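Local coordinates for Hydrogenase/urease nickel incorporation protein HypB (Helicobacter pylori, PDB 4LPS) that is a low-activity GTPase that supports nickel insertion into [NiFe] hydrogenase and is also required for urease maturation, at residues G58-L63 with V76-L81; I100-A105 with E135-L140. All coordinates share one frame; numbering follows the deposited sequence.

Contact 1 (G58-L63 with V76-L81); sequences GKTTML and VVEGDL. With MG (magnesium ion), chain C; GDP (guanosine-5'-diphosphate), chain D; PO4 (phosphate ion), chain E.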
# COMPACT_ATOMS: atom_id res chain seq x y z
N GLY A 58 -5.81 8.53 2.35
CA GLY A 58 -4.54 9.24 2.32
C GLY A 58 -3.37 8.53 1.65
O GLY A 58 -2.22 8.88 1.90
N LYS A 59 -3.65 7.55 0.80
CA LYS A 59 -2.61 6.79 0.11
C LYS A 59 -1.70 7.63 -0.79
O LYS A 59 -0.48 7.59 -0.67
CB LYS A 59 -3.23 5.65 -0.72
CG LYS A 59 -3.99 4.63 0.10
CD LYS A 59 -4.44 3.45 -0.77
CE LYS A 59 -5.48 3.87 -1.79
NZ LYS A 59 -6.61 4.64 -1.18
N THR A 60 -2.30 8.37 -1.72
CA THR A 60 -1.53 9.16 -2.67
C THR A 60 -0.72 10.25 -1.96
O THR A 60 0.44 10.49 -2.30
CB THR A 60 -2.43 9.81 -3.74
OG1 THR A 60 -3.11 8.78 -4.47
CG2 THR A 60 -1.60 10.65 -4.71
N THR A 61 -1.33 10.90 -0.97
CA THR A 61 -0.64 11.94 -0.21
C THR A 61 0.57 11.36 0.50
O THR A 61 1.64 11.98 0.53
CB THR A 61 -1.58 12.59 0.84
OG1 THR A 61 -2.67 13.23 0.17
CG2 THR A 61 -0.82 13.61 1.68
N MET A 62 0.41 10.17 1.06
CA MET A 62 1.51 9.49 1.74
C MET A 62 2.67 9.23 0.80
O MET A 62 3.83 9.47 1.15
CB MET A 62 1.03 8.17 2.34
CG MET A 62 2.08 7.45 3.15
SD MET A 62 1.53 5.81 3.63
CE MET A 62 1.50 5.02 2.02
N LEU A 63 2.37 8.73 -0.40
CA LEU A 63 3.40 8.46 -1.40
C LEU A 63 4.08 9.75 -1.85
O LEU A 63 5.29 9.76 -2.07
CB LEU A 63 2.80 7.72 -2.60
CG LEU A 63 2.23 6.32 -2.32
CD1 LEU A 63 1.69 5.70 -3.59
CD2 LEU A 63 3.31 5.42 -1.73
N VAL A 76 5.74 3.67 -8.90
CA VAL A 76 4.38 3.37 -8.46
C VAL A 76 3.51 2.79 -9.57
O VAL A 76 3.56 3.21 -10.72
CB VAL A 76 3.71 4.65 -7.90
CG1 VAL A 76 2.28 4.36 -7.46
CG2 VAL A 76 4.50 5.21 -6.73
N VAL A 77 2.71 1.79 -9.19
CA VAL A 77 1.61 1.33 -10.02
C VAL A 77 0.30 1.77 -9.37
O VAL A 77 0.01 1.39 -8.23
CB VAL A 77 1.64 -0.20 -10.20
CG1 VAL A 77 0.31 -0.70 -10.73
CG2 VAL A 77 2.78 -0.61 -11.13
N GLU A 78 -0.48 2.57 -10.09
CA GLU A 78 -1.70 3.15 -9.54
C GLU A 78 -2.94 2.43 -10.03
O GLU A 78 -3.10 2.23 -11.24
CB GLU A 78 -1.81 4.63 -9.90
CG GLU A 78 -1.04 5.57 -9.00
CD GLU A 78 -1.68 5.74 -7.64
OE1 GLU A 78 -1.04 6.33 -6.76
OE2 GLU A 78 -2.83 5.28 -7.46
N GLY A 79 -3.80 2.02 -9.10
CA GLY A 79 -5.05 1.38 -9.47
C GLY A 79 -6.26 2.25 -9.22
O GLY A 79 -6.57 2.59 -8.07
N ASP A 80 -6.95 2.63 -10.29
CA ASP A 80 -8.20 3.37 -10.18
C ASP A 80 -9.17 2.87 -11.24
O ASP A 80 -8.77 2.20 -12.19
CB ASP A 80 -7.97 4.88 -10.33
CG ASP A 80 -7.40 5.51 -9.07
OD1 ASP A 80 -8.11 5.51 -8.04
OD2 ASP A 80 -6.26 6.01 -9.11
N LEU A 81 -10.45 3.18 -11.06
CA LEU A 81 -11.44 2.89 -12.08
C LEU A 81 -11.19 3.74 -13.33
O LEU A 81 -11.09 3.21 -14.43
CB LEU A 81 -12.86 3.13 -11.55
CG LEU A 81 -13.60 1.97 -10.89
CD1 LEU A 81 -12.78 1.34 -9.78
CD2 LEU A 81 -14.95 2.44 -10.36
MG MG C . -5.28 7.94 -4.37
PB GDP D . -6.32 8.52 -1.26
O1B GDP D . -7.59 8.72 -2.05
O2B GDP D . -5.13 8.39 -2.18
O3B GDP D . -6.41 7.26 -0.43
O3A GDP D . -6.12 9.76 -0.26
PA GDP D . -5.69 11.23 -0.75
O1A GDP D . -4.19 11.35 -0.78
O2A GDP D . -6.30 11.59 -2.08
O5' GDP D . -6.25 12.15 0.44
C5' GDP D . -7.63 12.52 0.48
C4' GDP D . -7.77 13.78 1.31
O4' GDP D . -7.20 13.57 2.61
C3' GDP D . -6.99 14.93 0.69
O3' GDP D . -7.77 16.12 0.83
C2' GDP D . -5.74 15.07 1.53
O2' GDP D . -5.33 16.43 1.60
C1' GDP D . -6.22 14.58 2.88
N9 GDP D . -5.14 13.99 3.71
C8 GDP D . -4.24 13.06 3.35
N7 GDP D . -3.43 12.76 4.40
C5 GDP D . -3.83 13.51 5.45
C6 GDP D . -3.43 13.69 6.87
O6 GDP D . -2.47 13.05 7.35
N1 GDP D . -4.11 14.56 7.62
C2 GDP D . -5.15 15.27 7.12
N2 GDP D . -5.81 16.13 7.93
N3 GDP D . -5.58 15.15 5.84
C4 GDP D . -4.96 14.30 4.98
P PO4 E . -8.36 6.10 -4.05
O1 PO4 E . -8.09 4.91 -4.93
O2 PO4 E . -7.27 7.12 -4.25
O3 PO4 E . -9.69 6.71 -4.42
O4 PO4 E . -8.39 5.67 -2.61
O HOH W 1 -6.40 9.91 -4.36

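Contact 2 (I100-A105 with E135-L140); sequences ITTGEA and ENVGNL. With MG (magnesium ion), chain C; PO4 (phosphate ion), chain E.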
# COMPACT_ATOMS: atom_id res chain seq x y z
N ILE A 100 -3.20 2.20 -13.70
CA ILE A 100 -4.03 1.13 -14.21
C ILE A 100 -5.48 1.56 -14.10
O ILE A 100 -5.96 1.86 -13.01
CB ILE A 100 -3.84 -0.20 -13.44
CG1 ILE A 100 -2.39 -0.68 -13.53
CG2 ILE A 100 -4.77 -1.27 -13.98
CD1 ILE A 100 -2.16 -2.01 -12.83
N THR A 101 -6.18 1.62 -15.23
CA THR A 101 -7.59 1.95 -15.19
C THR A 101 -8.36 0.64 -15.29
O THR A 101 -8.35 -0.03 -16.32
CB THR A 101 -8.01 2.91 -16.31
OG1 THR A 101 -7.52 2.44 -17.57
CG2 THR A 101 -7.46 4.30 -16.05
N THR A 102 -9.01 0.28 -14.19
CA THR A 102 -9.74 -0.98 -14.08
C THR A 102 -11.10 -0.88 -14.77
O THR A 102 -11.71 -1.89 -15.10
CB THR A 102 -9.94 -1.38 -12.62
OG1 THR A 102 -10.83 -0.45 -11.98
CG2 THR A 102 -8.61 -1.38 -11.88
N GLY A 103 -11.55 0.35 -14.98
CA GLY A 103 -12.85 0.59 -15.59
C GLY A 103 -13.99 0.38 -14.62
O GLY A 103 -14.58 1.34 -14.14
N GLU A 104 -14.30 -0.88 -14.32
CA GLU A 104 -15.36 -1.18 -13.36
C GLU A 104 -14.90 -2.04 -12.19
O GLU A 104 -15.56 -2.08 -11.16
CB GLU A 104 -16.55 -1.84 -14.06
CG GLU A 104 -17.20 -0.97 -15.13
CD GLU A 104 -18.53 -1.52 -15.59
OE1 GLU A 104 -18.56 -2.59 -16.23
OE2 GLU A 104 -19.57 -0.87 -15.30
N ALA A 105 -13.76 -2.72 -12.35
CA ALA A 105 -13.30 -3.65 -11.32
C ALA A 105 -12.89 -2.91 -10.05
O ALA A 105 -12.19 -1.89 -10.10
CB ALA A 105 -12.14 -4.49 -11.84
N GLU A 135 -0.51 1.08 -5.38
CA GLU A 135 -1.64 1.71 -4.70
C GLU A 135 -2.93 1.13 -5.26
O GLU A 135 -3.31 1.41 -6.39
CB GLU A 135 -1.62 3.24 -4.84
CG GLU A 135 -2.70 3.90 -3.99
CD GLU A 135 -2.81 5.40 -4.19
OE1 GLU A 135 -3.96 5.90 -4.28
OE2 GLU A 135 -1.77 6.08 -4.25
N ASN A 136 -3.58 0.31 -4.45
CA ASN A 136 -4.76 -0.41 -4.89
C ASN A 136 -5.99 0.49 -5.01
O ASN A 136 -6.00 1.62 -4.51
CB ASN A 136 -5.07 -1.56 -3.93
CG ASN A 136 -5.49 -2.82 -4.65
OD1 ASN A 136 -6.37 -2.79 -5.51
ND2 ASN A 136 -4.85 -3.94 -4.32
N VAL A 137 -7.00 -0.01 -5.71
CA VAL A 137 -8.30 0.65 -5.81
C VAL A 137 -8.87 0.91 -4.41
O VAL A 137 -8.79 0.04 -3.54
CB VAL A 137 -9.30 -0.21 -6.62
CG1 VAL A 137 -10.66 0.47 -6.70
CG2 VAL A 137 -8.74 -0.48 -8.01
N GLY A 138 -9.42 2.10 -4.21
CA GLY A 138 -10.07 2.41 -2.95
C GLY A 138 -11.23 1.46 -2.69
O GLY A 138 -12.24 1.50 -3.40
N ASN A 139 -11.08 0.62 -1.67
CA ASN A 139 -12.01 -0.46 -1.36
C ASN A 139 -11.49 -1.22 -0.15
O ASN A 139 -10.35 -1.70 -0.16
CB ASN A 139 -12.17 -1.39 -2.57
CG ASN A 139 -13.25 -2.44 -2.37
OD1 ASN A 139 -13.85 -2.54 -1.30
ND2 ASN A 139 -13.53 -3.20 -3.42
N LEU A 140 -12.30 -1.32 0.90
CA LEU A 140 -11.88 -2.04 2.10
C LEU A 140 -12.27 -3.52 2.07
O LEU A 140 -12.11 -4.21 3.08
CB LEU A 140 -12.46 -1.39 3.35
CG LEU A 140 -11.56 -0.43 4.13
CD1 LEU A 140 -12.18 -0.06 5.47
CD2 LEU A 140 -10.19 -1.04 4.33
MG MG C . -5.28 7.94 -4.37
P PO4 E . -8.36 6.10 -4.05
O1 PO4 E . -8.09 4.91 -4.93
O2 PO4 E . -7.27 7.12 -4.25
O3 PO4 E . -9.69 6.71 -4.42
O4 PO4 E . -8.39 5.67 -2.61
O HOH W 1 -6.40 9.91 -4.36

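Contact 1 (G58-L63 with V76-L81)
The carboxylate of E78 sits between T60 and L63, which approach its OE1 from opposite sides of the carboxylate plane. T60 OG1 is off one side, tilted from the plane, 3.9 Å from E78 OE1 and not hydrogen-bonded to it, while L63 CD1 is similarly tilted off the other side at 4.2 Å from the same oxygen. Close to the plane, OE1 lies near OE2 of E135. A bend at chi2 (-73°) swings the end of E78 toward the helix. Further along, L63 and V76 meet tip to tip, CD1 to CG1 at 4.1 Å, in an apolar patch that I133 extends.

Residues 58-63 are the end of the P-loop (Walker A motif) and the helix it starts. G58 is the N-cap, and the helix runs nearly antiparallel to strand 76-80 (166°). Successive backbone N-H groups grip the GDP phosphates: K59 N reaches O3B, and T60 N meets O2B at 2.9 Å in an almost straight bond (170°). T61 holds O1A with both its backbone N and its hydroxyl, OG1 to O1A being 2.6 Å. Bends at chi3 and chi4 turn the K59 chain to let NZ bond both GDP O3B and O4 of the phosphate ion. T60 OG1 binds magnesium at 2.3 Å, alongside GDP O2B, phosphate O2 and a water; D86 and E135 complete the site.

Contact 2 (I100-A105 with E135-L140)
T102 and V137 face each other with their CA atoms 8.6 Å apart, across two backbones that share no hydrogen bond. Strand 100-101 ends before T102, and the chain then makes a classic gamma turn centred on G103 (phi 77°), in which E104 N bonds T102 O at 2.9 Å. Across from it, 135-140 runs extended through V137, carrying the ExxG sequence that serves as the G3 motif in this GTPase family.

The side chains of T102 and V137 cross obliquely, and methyl CG2 of T102 touches methyl CG2 of V137 at 4.0 Å. T102 OG1 takes the crowded position between backbone N and carbonyl carbon, from which it donates to A105 O at 2.7 Å, in the carbonyl plane and on a lone pair. This bond ties the loop across the gamma turn. V137 N bonds N136 OD1 in a bent bond (N-H...O 132°); OD1 also accepts L108 N, while N136 ND2 bonds N50. E135, extended with CG anti to the backbone N (-173°), delivers OE1 to magnesium at 2.4 Å. Three residues on, G138 N makes a weak bond to phosphate O1 at 3.2 Å.

N139 ND2 holds the backbone carbonyl of C106, a residue that binds nickel. With N136, it ties 135-140 to the chain just beyond A105, although no hydrogen bond links the two segments themselves. Their direct contact is apolar, a methyl pair with A105 O beside V137 CG2, while the polar groups of 135-140 go to magnesium and phosphate at one end and to the residues around C106 at the other, placing this loop between the two metal sites.

Overall arrangement
Contact 1 is buried and lies nearer the centre of the chain, while contact 2 is only partly buried, at the ends of the strands. Both reach the same parallel sheet: strands 74-80 and 97-101 are neighbours, with E78 O probably bonded to I100 N, and L81 of the first contact packs on T102 and A105 of the second. The centres of the two contacts are about 10 Å apart. Magnesium joins them further, since 58-63 and 135-140 each supply a ligand and each reaches the phosphate ion. Contact 1 sets charged and apolar groups beside a densely bonded nucleotide site; contact 2 pairs methyls between loops that lead on toward nickel.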